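Local coordinates for protein exodeoxyribonuclease III (Methanosarcina mazei, PDB 5J8N) that probably cleaves DNA at abasic sites and trims 3' ends of double-stranded DNA as a magnesium-dependent, exonuclease III-like phosphodiesterase, at residues 68-73 and 94-100; 110-114 and 150-154; 181-185 and 222-226. The protein carries 3 engineered substitutions. Residue numbers count along the deposited sequence, not the author numbering.

Interaction 1: 68-73 and 94-100; sequences YSGVGT and EGRFLRT
S69 OG donates a hydrogen bond to E94 O, 2.7 Å, with S69 in the t rotamer and its hydroxyl over one face of the R96 guanidinium. R96 (mttm) folds back over its own loop: NE meets E94 OE1 at 2.9 Å in a salt bridge, while NH2 gives a weak hydrogen bond to Y68 OH at 2.9 Å. R121 is a second basic partner of E94. G70 N reaches G95 O weakly, 3.1 Å, where the CA atoms of G70 and G95 lie 4.8 Å apart. G95 has positive phi (58/47) just after helix 89-92; G70 sits at 91/139. Strands 71-73 and 97-100, from different sheets, then run nearly parallel, 16° apart with axes 6.9 Å apart. Between them V71 CG2 packs on L98 CB at 3.5 Å. Further along, one water joins T73 OG1 (2.8 Å), also hydrogen-bonded to N109, L98 O (2.9 Å) and T100 OG1 (2.9 Å). The facing sheets thus form the layered core of the DNase I-like sandwich, polar at the loop end and largely apolar between the strands.

Interaction 2: 110-114 and 150-154; sequences IYFPN and GDVNT
I110, next to last in strand 106-111, continues the parallel pairing of strands 106-111 and 146-149 into the loop, its CA 4.9 Å from that of G150. I110 O accepts D151 N at 3.2 Å and also a CA-H...O contact from G150 CA, 3.2 Å. G150, at 147/-164, turns the chain through a corner, and a CB there would clash with I110 O. Y111 pairs with D151, CA atoms 5.2 Å apart and both side chains on the same face of the sheet; with both chi1 angles t, the ring edge at Y111 CE1 comes 3.4 Å from D151 OD2, an oxygen that is hydrogen-bonded to N10. The backbone ladder ends at F112 N, which donates to D151 O at 2.9 Å. F112 (chi1 m) sets CD1 4.1 Å from V152 CG2, and its carbonyl O receives N153 ND2 at 2.9 Å. Beyond P113, N114 (chi1 t) donates from ND2 to N153 OD1 at 3.1 Å, so the N153 amide is held at both ends; N114 OD1 accepts from K116 N. N153 has left-handed backbone angles (61/26), and its N donates a weak hydrogen bond, 2.9 Å, to D151 OD1. Y111, D151 and N153 are predicted catalytic residues, D151 as proton donor or acceptor and N153 as transition-state stabiliser; D151 and N153 are also predicted to bind magnesium, and the Y111 side chain lies about 4 Å from the bound ion. Around this loop pair, helix 119-141 packs F128, Y129 and F132 against the F112 ring, while strand 218-227 and M181 of helix 175-186 cover V152.

Interaction 3: 181-185 and 222-226; sequences MDKFL and DYVFV
This is apolar helix-on-sheet packing: one side of helix 175-186 lies against the outward-facing aromatics of strand 218-227, with no hydrogen bond across. The axes of segments 181-185 and 222-226 come no closer than 11.5 Å, at 35°, and even the nearest CA atoms, of L185 and F225, are 8.6 Å apart, so side chains span the gap. M181 (mtp) places CE over the face of the Y223 ring, 4.0 Å from its centroid, a CH-pi contact, with SD oblique at 5.2 Å in a Met-aromatic contact; CE also lies 3.9 Å from F225 CZ. F184, chi1 t, turns its ring edge to the face of F225 (chi1 m), a T-shaped pair with centroids 4.7 Å apart and planes at 69°. L185 CD2 packs 3.8 Å from F225 CD1. On the other side of the strand V224 packs on strand 251-256 of the second sheet. Y223 OH is hydrogen-bonded to T154 O. Helix layers flanking the central sheets in this way belong to the four-layered α/β sandwich of the DNase I-like fold.

Overall arrangement
The three contacts follow one another along the chain without interleaving, and all reach the sheet that holds strands 97-101, 106-111 and 218-227. Interactions 1 and 2 have centres 11 Å apart and touch where strands 97-101 and 106-111 are neighbours, with R96 O 2.8 Å from Y111 N. Interactions 2 and 3 also have centres 11 Å apart and meet through G150 O and Y223 N, 3.0 Å. Interactions 1 and 3, with centres 18 Å apart, do not touch. The sequence therefore runs from the interface between the two sheets, through the loops with predicted catalytic residues, to the outer helical layer. D222, predicted to matter for catalysis, continues the site from interaction 2 into strand 218-227.

Interaction 1: 68-73 and 94-100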
ATOM      1  N   TYR A  68      -8.940 -13.396   4.349  1.00 15.58           N
ATOM      2  CA  TYR A  68      -7.529 -13.157   4.504  1.00 15.05           C
ATOM      3  C   TYR A  68      -7.012 -12.289   3.403  1.00 12.98           C
ATOM      4  O   TYR A  68      -7.327 -12.548   2.254  1.00 14.36           O
ATOM      5  CB  TYR A  68      -6.830 -14.527   4.442  1.00 16.86           C
ATOM      6  CG  TYR A  68      -5.337 -14.509   4.662  1.00 15.50           C
ATOM      7  CD1 TYR A  68      -4.823 -14.225   5.921  1.00 17.27           C
ATOM      8  CD2 TYR A  68      -4.459 -14.776   3.622  1.00 18.41           C
ATOM      9  CE1 TYR A  68      -3.450 -14.166   6.144  1.00 20.67           C
ATOM     10  CE2 TYR A  68      -3.109 -14.766   3.855  1.00 18.03           C
ATOM     11  CZ  TYR A  68      -2.618 -14.493   5.101  1.00 21.19           C
ATOM     12  OH  TYR A  68      -1.252 -14.513   5.310  1.00 22.87           O
ATOM     13  N   SER A  69      -6.148 -11.344   3.727  1.00 12.96           N
ATOM     14  CA  SER A  69      -5.408 -10.593   2.730  1.00 12.97           C
ATOM     15  C   SER A  69      -6.380  -9.972   1.711  1.00 13.79           C
ATOM     16  O   SER A  69      -7.462  -9.526   2.097  1.00 13.77           O
ATOM     17  CB  SER A  69      -4.358 -11.540   2.122  1.00 12.28           C
ATOM     18  OG  SER A  69      -3.531 -10.832   1.189  1.00 12.86           O
ATOM     19  N   GLY A  70      -6.033  -9.909   0.432  1.00 12.55           N
ATOM     20  CA  GLY A  70      -6.873  -9.318  -0.616  1.00 13.30           C
ATOM     21  C   GLY A  70      -6.576  -7.853  -0.808  1.00 12.92           C
ATOM     22  O   GLY A  70      -6.343  -7.086   0.151  1.00 11.88           O
ATOM     23  N   VAL A  71      -6.545  -7.429  -2.074  1.00 11.27           N
ATOM     24  CA  VAL A  71      -6.341  -6.005  -2.401  1.00 13.50           C
ATOM     25  C   VAL A  71      -7.260  -5.588  -3.543  1.00 11.82           C
ATOM     26  O   VAL A  71      -7.732  -6.445  -4.300  1.00 13.12           O
ATOM     27  CB  VAL A  71      -4.878  -5.661  -2.792  1.00 12.69           C
ATOM     28  CG1 VAL A  71      -3.900  -5.997  -1.692  1.00 13.73           C
ATOM     29  CG2 VAL A  71      -4.450  -6.332  -4.099  1.00 18.31           C
ATOM     30  N   GLY A  72      -7.542  -4.284  -3.648  1.00 11.58           N
ATOM     31  CA  GLY A  72      -8.373  -3.815  -4.760  1.00 12.72           C
ATOM     32  C   GLY A  72      -7.967  -2.400  -5.140  1.00 11.39           C
ATOM     33  O   GLY A  72      -7.413  -1.639  -4.326  1.00 11.67           O
ATOM     34  N   THR A  73      -8.254  -2.073  -6.386  1.00 11.72           N
ATOM     35  CA  THR A  73      -7.963  -0.756  -6.954  1.00 11.28           C
ATOM     36  C   THR A  73      -9.189  -0.259  -7.664  1.00 11.75           C
ATOM     37  O   THR A  73      -9.768  -0.914  -8.505  1.00 12.81           O
ATOM     38  CB  THR A  73      -6.801  -0.852  -7.948  1.00 11.18           C
ATOM     39  OG1 THR A  73      -5.640  -1.213  -7.215  1.00 11.93           O
ATOM     40  CG2 THR A  73      -6.547   0.477  -8.683  1.00 12.39           C
ATOM     41  N   GLU A  94      -1.875 -15.752  -2.272  1.00 14.92           N
ATOM     42  CA  GLU A  94      -2.264 -14.987  -1.082  1.00 15.19           C
ATOM     43  C   GLU A  94      -2.942 -13.673  -1.421  1.00 15.52           C
ATOM     44  O   GLU A  94      -3.346 -12.945  -0.518  1.00 14.53           O
ATOM     45  CB  GLU A  94      -1.061 -14.769  -0.175  1.00 16.68           C
ATOM     46  CG  GLU A  94      -0.585 -16.092   0.435  1.00 16.68           C
ATOM     47  CD  GLU A  94       0.246 -15.920   1.708  1.00 17.94           C
ATOM     48  OE1 GLU A  94       0.464 -14.788   2.207  1.00 18.48           O
ATOM     49  OE2 GLU A  94       0.773 -16.984   2.173  1.00 19.86           O
ATOM     50  N   GLY A  95      -3.123 -13.365  -2.690  1.00 13.99           N
ATOM     51  CA  GLY A  95      -3.926 -12.194  -3.079  1.00 13.64           C
ATOM     52  C   GLY A  95      -3.446 -10.886  -2.529  1.00 13.96           C
ATOM     53  O   GLY A  95      -4.267 -10.033  -2.091  1.00 13.54           O
ATOM     54  N   ARG A  96      -2.139 -10.654  -2.647  1.00 12.87           N
ATOM     55  CA  ARG A  96      -1.483  -9.493  -2.080  1.00 13.09           C
ATOM     56  C   ARG A  96      -1.045  -8.462  -3.086  1.00 11.36           C
ATOM     57  O   ARG A  96      -0.498  -7.445  -2.678  1.00 14.09           O
ATOM     58  CB  ARG A  96      -0.207  -9.948  -1.334  1.00 17.53           C
ATOM     59  CG  ARG A  96      -0.475 -10.803  -0.140  1.00 17.28           C
ATOM     60  CD  ARG A  96       0.868 -11.210   0.478  1.00 16.88           C
ATOM     61  NE  ARG A  96       0.499 -11.987   1.632  1.00 17.65           N
ATOM     62  CZ  ARG A  96       0.097 -11.458   2.761  1.00 17.31           C
ATOM     63  NH1 ARG A  96       0.106 -10.139   2.913  1.00 14.71           N
ATOM     64  NH2 ARG A  96      -0.284 -12.264   3.773  1.00 18.45           N
ATOM     65  N   PHE A  97      -1.249  -8.703  -4.388  1.00 12.81           N
ATOM     66  CA  PHE A  97      -0.579  -7.923  -5.418  1.00 12.05           C
ATOM     67  C   PHE A  97      -1.515  -7.713  -6.571  1.00 13.16           C
ATOM     68  O   PHE A  97      -2.020  -8.665  -7.170  1.00 14.19           O
ATOM     69  CB  PHE A  97       0.673  -8.682  -5.858  1.00 13.19           C
ATOM     70  CG  PHE A  97       1.494  -8.006  -6.897  1.00 14.04           C
ATOM     71  CD1 PHE A  97       1.140  -8.064  -8.225  1.00 13.93           C
ATOM     72  CD2 PHE A  97       2.680  -7.341  -6.519  1.00 15.69           C
ATOM     73  CE1 PHE A  97       1.997  -7.455  -9.235  1.00 16.03           C
ATOM     74  CE2 PHE A  97       3.513  -6.761  -7.499  1.00 16.86           C
ATOM     75  CZ  PHE A  97       3.127  -6.800  -8.818  1.00 15.52           C
ATOM     76  N   LEU A  98      -1.712  -6.454  -6.902  1.00 11.75           N
ATOM     77  CA  LEU A  98      -2.565  -6.106  -8.051  1.00 12.55           C
ATOM     78  C   LEU A  98      -1.934  -5.009  -8.882  1.00 12.34           C
ATOM     79  O   LEU A  98      -1.684  -3.891  -8.366  1.00 12.53           O
ATOM     80  CB  LEU A  98      -3.956  -5.691  -7.514  1.00 13.93           C
ATOM     81  CG  LEU A  98      -4.955  -5.243  -8.557  1.00 16.62           C
ATOM     82  CD1 LEU A  98      -5.259  -6.373  -9.421  1.00 18.79           C
ATOM     83  CD2 LEU A  98      -6.247  -4.739  -7.862  1.00 20.47           C
ATOM     84  N   ARG A  99      -1.670  -5.313 -10.141  1.00 12.34           N
ATOM     85  CA  ARG A  99      -1.091  -4.373 -11.102  1.00 12.12           C
ATOM     86  C   ARG A  99      -2.149  -3.830 -12.023  1.00 13.18           C
ATOM     87  O   ARG A  99      -2.918  -4.580 -12.657  1.00 13.28           O
ATOM     88  CB  ARG A  99       0.010  -5.072 -11.884  1.00 13.03           C
ATOM     89  CG  ARG A  99       0.513  -4.256 -13.062  1.00 14.00           C
ATOM     90  CD  ARG A  99       1.655  -4.964 -13.753  1.00 14.73           C
ATOM     91  NE  ARG A  99       2.006  -4.288 -15.011  1.00 13.67           N
ATOM     92  CZ  ARG A  99       2.904  -4.741 -15.838  1.00 15.82           C
ATOM     93  NH1 ARG A  99       3.593  -5.812 -15.561  1.00 17.56           N
ATOM     94  NH2 ARG A  99       3.107  -4.080 -16.978  1.00 16.72           N
ATOM     95  N   THR A 100      -2.188  -2.507 -12.148  1.00 12.73           N
ATOM     96  CA  THR A 100      -3.018  -1.835 -13.143  1.00 12.00           C
ATOM     97  C   THR A 100      -2.140  -0.820 -13.866  1.00 13.30           C
ATOM     98  O   THR A 100      -1.577   0.068 -13.214  1.00 13.46           O
ATOM     99  CB  THR A 100      -4.239  -1.122 -12.479  1.00 14.00           C
ATOM    100  OG1 THR A 100      -3.760  -0.306 -11.409  1.00 13.64           O
ATOM    101  CG2 THR A 100      -5.235  -2.140 -11.939  1.00 14.66           C
TER
HETATM  102  O   HOH W   1      -0.786 -17.341   4.449  1.00 33.39           O
HETATM  103  O   HOH W   2      -3.421  -1.563  -8.825  1.00 13.67           O

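Interaction 2: 110-114 and 150-154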
ATOM      1  N   ILE A 110      -0.047  -3.248  -3.243  1.00 11.69           N
ATOM      2  CA  ILE A 110       0.498  -4.417  -2.531  1.00 11.13           C
ATOM      3  C   ILE A 110       0.211  -4.430  -1.040  1.00 11.33           C
ATOM      4  O   ILE A 110       0.395  -3.400  -0.369  1.00 12.33           O
ATOM      5  CB  ILE A 110       2.042  -4.504  -2.743  1.00 11.97           C
ATOM      6  CG1 ILE A 110       2.384  -4.377  -4.249  1.00 12.94           C
ATOM      7  CG2 ILE A 110       2.614  -5.815  -2.152  1.00 13.36           C
ATOM      8  CD1 ILE A 110       3.883  -4.377  -4.527  1.00 15.60           C
ATOM      9  N   TYR A 111      -0.218  -5.579  -0.553  1.00 11.70           N
ATOM     10  CA  TYR A 111      -0.332  -5.848   0.876  1.00 12.17           C
ATOM     11  C   TYR A 111       0.839  -6.765   1.233  1.00 11.89           C
ATOM     12  O   TYR A 111       0.763  -7.988   1.087  1.00 12.90           O
ATOM     13  CB  TYR A 111      -1.701  -6.519   1.197  1.00 12.42           C
ATOM     14  CG  TYR A 111      -1.900  -6.878   2.628  1.00 11.75           C
ATOM     15  CD1 TYR A 111      -1.518  -6.021   3.643  1.00 12.89           C
ATOM     16  CD2 TYR A 111      -2.447  -8.102   2.974  1.00 12.68           C
ATOM     17  CE1 TYR A 111      -1.653  -6.378   4.996  1.00 12.38           C
ATOM     18  CE2 TYR A 111      -2.653  -8.436   4.338  1.00 13.55           C
ATOM     19  CZ  TYR A 111      -2.230  -7.556   5.332  1.00 13.13           C
ATOM     20  OH  TYR A 111      -2.381  -7.876   6.667  1.00 15.69           O
ATOM     21  N   PHE A 112       1.944  -6.171   1.663  1.00 11.84           N
ATOM     22  CA  PHE A 112       3.137  -7.006   1.939  1.00 11.85           C
ATOM     23  C   PHE A 112       2.886  -7.832   3.204  1.00 12.85           C
ATOM     24  O   PHE A 112       2.119  -7.407   4.094  1.00 12.73           O
ATOM     25  CB  PHE A 112       4.359  -6.134   2.143  1.00 13.37           C
ATOM     26  CG  PHE A 112       4.872  -5.473   0.883  1.00 12.75           C
ATOM     27  CD1 PHE A 112       4.449  -4.235   0.458  1.00 13.02           C
ATOM     28  CD2 PHE A 112       5.854  -6.127   0.151  1.00 13.09           C
ATOM     29  CE1 PHE A 112       4.970  -3.652  -0.723  1.00 11.36           C
ATOM     30  CE2 PHE A 112       6.403  -5.567  -0.986  1.00 13.57           C
ATOM     31  CZ  PHE A 112       5.962  -4.288  -1.413  1.00 13.95           C
ATOM     32  N   PRO A 113       3.451  -9.035   3.297  1.00 12.46           N
ATOM     33  CA  PRO A 113       3.167  -9.903   4.448  1.00 14.90           C
ATOM     34  C   PRO A 113       3.608  -9.333   5.795  1.00 16.62           C
ATOM     35  O   PRO A 113       4.599  -8.622   5.899  1.00 17.41           O
ATOM     36  CB  PRO A 113       3.977 -11.178   4.123  1.00 15.04           C
ATOM     37  CG  PRO A 113       4.170 -11.093   2.575  1.00 15.60           C
ATOM     38  CD  PRO A 113       4.354  -9.625   2.300  1.00 12.89           C
ATOM     39  N   ASN A 114       2.819  -9.678   6.802  1.00 18.08           N
ATOM     40  CA  ASN A 114       3.254  -9.430   8.135  0.63 23.41           C
ATOM     41  C   ASN A 114       4.020 -10.625   8.660  1.00 21.40           C
ATOM     42  O   ASN A 114       3.618 -11.776   8.484  1.00 23.06           O
ATOM     43  CB  ASN A 114       2.077  -9.111   9.021  0.63 25.77           C
ATOM     44  CG  ASN A 114       2.518  -8.682  10.373  0.63 23.42           C
ATOM     45  OD1 ASN A 114       2.794  -9.544  11.221  0.63 16.61           O
ATOM     46  ND2 ASN A 114       2.653  -7.356  10.578  0.63 22.48           N
ATOM     47  N   GLY A 150       1.116   0.802  -0.840  1.00 14.30           N
ATOM     48  CA  GLY A 150       0.494  -0.196   0.013  1.00 14.22           C
ATOM     49  C   GLY A 150       1.164  -0.267   1.349  1.00 13.29           C
ATOM     50  O   GLY A 150       1.874   0.646   1.810  1.00 12.89           O
ATOM     51  N   ASP A 151       0.856  -1.372   2.024  1.00 12.50           N
ATOM     52  CA  ASP A 151       1.249  -1.620   3.404  1.00 10.29           C
ATOM     53  C   ASP A 151       2.477  -2.482   3.357  1.00 11.50           C
ATOM     54  O   ASP A 151       2.383  -3.682   3.044  1.00 11.79           O
ATOM     55  CB  ASP A 151       0.081  -2.283   4.108  1.00 11.50           C
ATOM     56  CG  ASP A 151       0.370  -2.709   5.497  1.00 11.77           C
ATOM     57  OD1 ASP A 151       1.455  -2.443   6.035  1.00 13.68           O
ATOM     58  OD2 ASP A 151      -0.542  -3.352   6.099  1.00 11.99           O
ATOM     59  N   VAL A 152       3.617  -1.862   3.642  1.00 11.15           N
ATOM     60  CA  VAL A 152       4.906  -2.558   3.595  1.00 12.74           C
ATOM     61  C   VAL A 152       5.083  -3.384   4.873  1.00 11.75           C
ATOM     62  O   VAL A 152       5.936  -4.277   4.923  1.00 12.91           O
ATOM     63  CB  VAL A 152       5.999  -1.483   3.417  1.00 11.86           C
ATOM     64  CG1 VAL A 152       7.413  -2.067   3.492  1.00 14.21           C
ATOM     65  CG2 VAL A 152       5.775  -0.767   2.081  1.00 13.13           C
ATOM     66  N   ASN A 153       4.328  -3.073   5.938  1.00 11.64           N
ATOM     67  CA  ASN A 153       4.451  -3.794   7.214  1.00 11.80           C
ATOM     68  C   ASN A 153       5.843  -3.681   7.830  1.00 12.75           C
ATOM     69  O   ASN A 153       6.212  -4.507   8.678  1.00 13.57           O
ATOM     70  CB  ASN A 153       4.009  -5.276   7.089  1.00 13.19           C
ATOM     71  CG  ASN A 153       2.570  -5.474   7.505  1.00 15.83           C
ATOM     72  OD1 ASN A 153       2.175  -5.036   8.584  1.00 15.98           O
ATOM     73  ND2 ASN A 153       1.756  -6.048   6.617  1.00 17.77           N
ATOM     74  N   THR A 154       6.551  -2.587   7.485  1.00 14.19           N
ATOM     75  CA  THR A 154       7.842  -2.255   8.089  1.00 13.35           C
ATOM     76  C   THR A 154       7.968  -0.755   8.203  1.00 13.49           C
ATOM     77  O   THR A 154       7.544  -0.043   7.264  1.00 13.64           O
ATOM     78  CB  THR A 154       9.028  -2.806   7.209  1.00 14.60           C
ATOM     79  OG1 THR A 154       8.925  -4.235   7.132  1.00 15.07           O
ATOM     80  CG2 THR A 154      10.391  -2.474   7.820  1.00 15.65           C
TER

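Interaction 3: 181-185 and 222-226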
ATOM      1  N   MET A 181      14.507  -2.500   2.910  1.00 14.82           N
ATOM      2  CA  MET A 181      14.005  -1.222   2.410  1.00 13.66           C
ATOM      3  C   MET A 181      15.152  -0.348   1.895  1.00 15.55           C
ATOM      4  O   MET A 181      15.012   0.304   0.848  1.00 15.84           O
ATOM      5  CB  MET A 181      13.229  -0.533   3.494  1.00 14.66           C
ATOM      6  CG  MET A 181      11.889  -1.264   3.842  1.00 15.41           C
ATOM      7  SD  MET A 181      10.753  -0.265   4.798  1.00 14.93           S
ATOM      8  CE  MET A 181      10.260   0.921   3.572  1.00 16.26           C
ATOM      9  N   ASP A 182      16.300  -0.353   2.568  1.00 15.93           N
ATOM     10  CA  ASP A 182      17.460   0.380   2.080  1.00 15.86           C
ATOM     11  C   ASP A 182      17.812  -0.113   0.668  1.00 17.19           C
ATOM     12  O   ASP A 182      18.083   0.695  -0.246  1.00 17.76           O
ATOM     13  CB  ASP A 182      18.676   0.181   2.978  1.00 17.10           C
ATOM     14  CG  ASP A 182      18.553   0.847   4.353  1.00 18.89           C
ATOM     15  OD1 ASP A 182      17.811   1.869   4.502  1.00 18.52           O
ATOM     16  OD2 ASP A 182      19.254   0.348   5.279  1.00 21.35           O
ATOM     17  N   LYS A 183      17.861  -1.438   0.500  1.00 17.45           N
ATOM     18  CA  LYS A 183      18.272  -2.066  -0.770  1.00 16.74           C
ATOM     19  C   LYS A 183      17.258  -1.692  -1.865  1.00 16.63           C
ATOM     20  O   LYS A 183      17.660  -1.350  -2.985  1.00 17.46           O
ATOM     21  CB  LYS A 183      18.358  -3.565  -0.590  1.00 19.01           C
ATOM     22  CG  LYS A 183      18.703  -4.331  -1.867  1.00 20.92           C
ATOM     23  CD  LYS A 183      18.515  -5.826  -1.543  1.00 27.26           C
ATOM     24  CE  LYS A 183      18.763  -6.687  -2.779  1.00 33.03           C
ATOM     25  NZ  LYS A 183      18.628  -8.148  -2.442  1.00 36.73           N
ATOM     26  N   PHE A 184      15.968  -1.739  -1.542  1.00 16.20           N
ATOM     27  CA  PHE A 184      14.915  -1.360  -2.482  1.00 15.43           C
ATOM     28  C   PHE A 184      15.124   0.101  -2.952  1.00 16.20           C
ATOM     29  O   PHE A 184      15.217   0.375  -4.142  1.00 16.11           O
ATOM     30  CB  PHE A 184      13.580  -1.566  -1.753  1.00 14.99           C
ATOM     31  CG  PHE A 184      12.352  -0.986  -2.429  1.00 14.85           C
ATOM     32  CD1 PHE A 184      12.206  -0.934  -3.814  1.00 15.67           C
ATOM     33  CD2 PHE A 184      11.301  -0.554  -1.624  1.00 15.58           C
ATOM     34  CE1 PHE A 184      11.019  -0.421  -4.387  1.00 13.63           C
ATOM     35  CE2 PHE A 184      10.136  -0.046  -2.198  1.00 15.71           C
ATOM     36  CZ  PHE A 184      10.015   0.014  -3.566  1.00 14.81           C
ATOM     37  N   LEU A 185      15.222   1.034  -2.004  1.00 16.06           N
ATOM     38  CA  LEU A 185      15.344   2.436  -2.447  1.00 17.13           C
ATOM     39  C   LEU A 185      16.618   2.664  -3.237  1.00 17.28           C
ATOM     40  O   LEU A 185      16.606   3.398  -4.210  1.00 17.32           O
ATOM     41  CB  LEU A 185      15.268   3.388  -1.252  1.00 16.85           C
ATOM     42  CG  LEU A 185      13.953   3.325  -0.452  1.00 17.41           C
ATOM     43  CD1 LEU A 185      13.936   4.414   0.603  1.00 19.29           C
ATOM     44  CD2 LEU A 185      12.725   3.455  -1.346  1.00 18.61           C
ATOM     45  N   ASP A 222       2.755   2.399   5.831  1.00 11.66           N
ATOM     46  CA  ASP A 222       2.123   2.547   4.514  1.00 12.11           C
ATOM     47  C   ASP A 222       2.857   3.607   3.757  1.00 12.11           C
ATOM     48  O   ASP A 222       3.161   4.684   4.297  1.00 12.47           O
ATOM     49  CB  ASP A 222       0.639   2.921   4.693  1.00 10.95           C
ATOM     50  CG  ASP A 222      -0.065   1.877   5.495  1.00 12.68           C
ATOM     51  OD1 ASP A 222      -0.459   0.839   4.905  1.00 13.54           O
ATOM     52  OD2 ASP A 222      -0.164   2.046   6.729  1.00 12.26           O
ATOM     53  N   TYR A 223       3.110   3.344   2.465  1.00 11.16           N
ATOM     54  CA  TYR A 223       3.996   4.175   1.655  1.00 11.22           C
ATOM     55  C   TYR A 223       3.476   4.272   0.228  1.00 10.99           C
ATOM     56  O   TYR A 223       2.716   3.397  -0.223  1.00 11.97           O
ATOM     57  CB  TYR A 223       5.391   3.547   1.581  1.00 12.68           C
ATOM     58  CG  TYR A 223       6.121   3.296   2.877  1.00 11.84           C
ATOM     59  CD1 TYR A 223       5.772   2.224   3.705  1.00 10.94           C
ATOM     60  CD2 TYR A 223       7.237   4.068   3.220  1.00 13.08           C
ATOM     61  CE1 TYR A 223       6.462   1.961   4.882  1.00 11.63           C
ATOM     62  CE2 TYR A 223       7.946   3.826   4.421  1.00 13.32           C
ATOM     63  CZ  TYR A 223       7.553   2.737   5.205  1.00 12.32           C
ATOM     64  OH  TYR A 223       8.300   2.474   6.337  1.00 14.16           O
ATOM     65  N   VAL A 224       3.921   5.300  -0.465  1.00 10.61           N
ATOM     66  CA  VAL A 224       3.848   5.247  -1.928  1.00 11.89           C
ATOM     67  C   VAL A 224       5.248   5.499  -2.415  1.00 11.44           C
ATOM     68  O   VAL A 224       5.870   6.535  -2.133  1.00 13.21           O
ATOM     69  CB  VAL A 224       2.844   6.239  -2.568  1.00 10.79           C
ATOM     70  CG1 VAL A 224       2.736   5.958  -4.058  1.00 15.21           C
ATOM     71  CG2 VAL A 224       1.457   6.151  -1.897  1.00 12.33           C
ATOM     72  N   PHE A 225       5.806   4.551  -3.159  1.00 12.74           N
ATOM     73  CA  PHE A 225       7.118   4.665  -3.776  1.00 11.95           C
ATOM     74  C   PHE A 225       6.985   4.987  -5.235  1.00 11.98           C
ATOM     75  O   PHE A 225       5.996   4.585  -5.878  1.00 13.56           O
ATOM     76  CB  PHE A 225       7.904   3.366  -3.639  1.00 12.35           C
ATOM     77  CG  PHE A 225       7.984   2.853  -2.231  1.00 11.89           C
ATOM     78  CD1 PHE A 225       8.911   3.399  -1.333  1.00 13.02           C
ATOM     79  CD2 PHE A 225       7.142   1.868  -1.822  1.00 12.41           C
ATOM     80  CE1 PHE A 225       8.988   2.903  -0.008  1.00 13.77           C
ATOM     81  CE2 PHE A 225       7.207   1.358  -0.505  1.00 12.51           C
ATOM     82  CZ  PHE A 225       8.128   1.914   0.403  1.00 13.00           C
ATOM     83  N   VAL A 226       7.937   5.724  -5.754  1.00 11.79           N
ATOM     84  CA  VAL A 226       7.992   5.937  -7.231  1.00 12.26           C
ATOM     85  C   VAL A 226       9.375   5.620  -7.717  1.00 14.68           C
ATOM     86  O   VAL A 226      10.379   5.839  -7.032  1.00 14.88           O
ATOM     87  CB  VAL A 226       7.579   7.361  -7.652  1.00 13.60           C
ATOM     88  CG1 VAL A 226       6.103   7.635  -7.225  1.00 14.31           C
ATOM     89  CG2 VAL A 226       8.546   8.443  -7.100  1.00 15.72           C
TER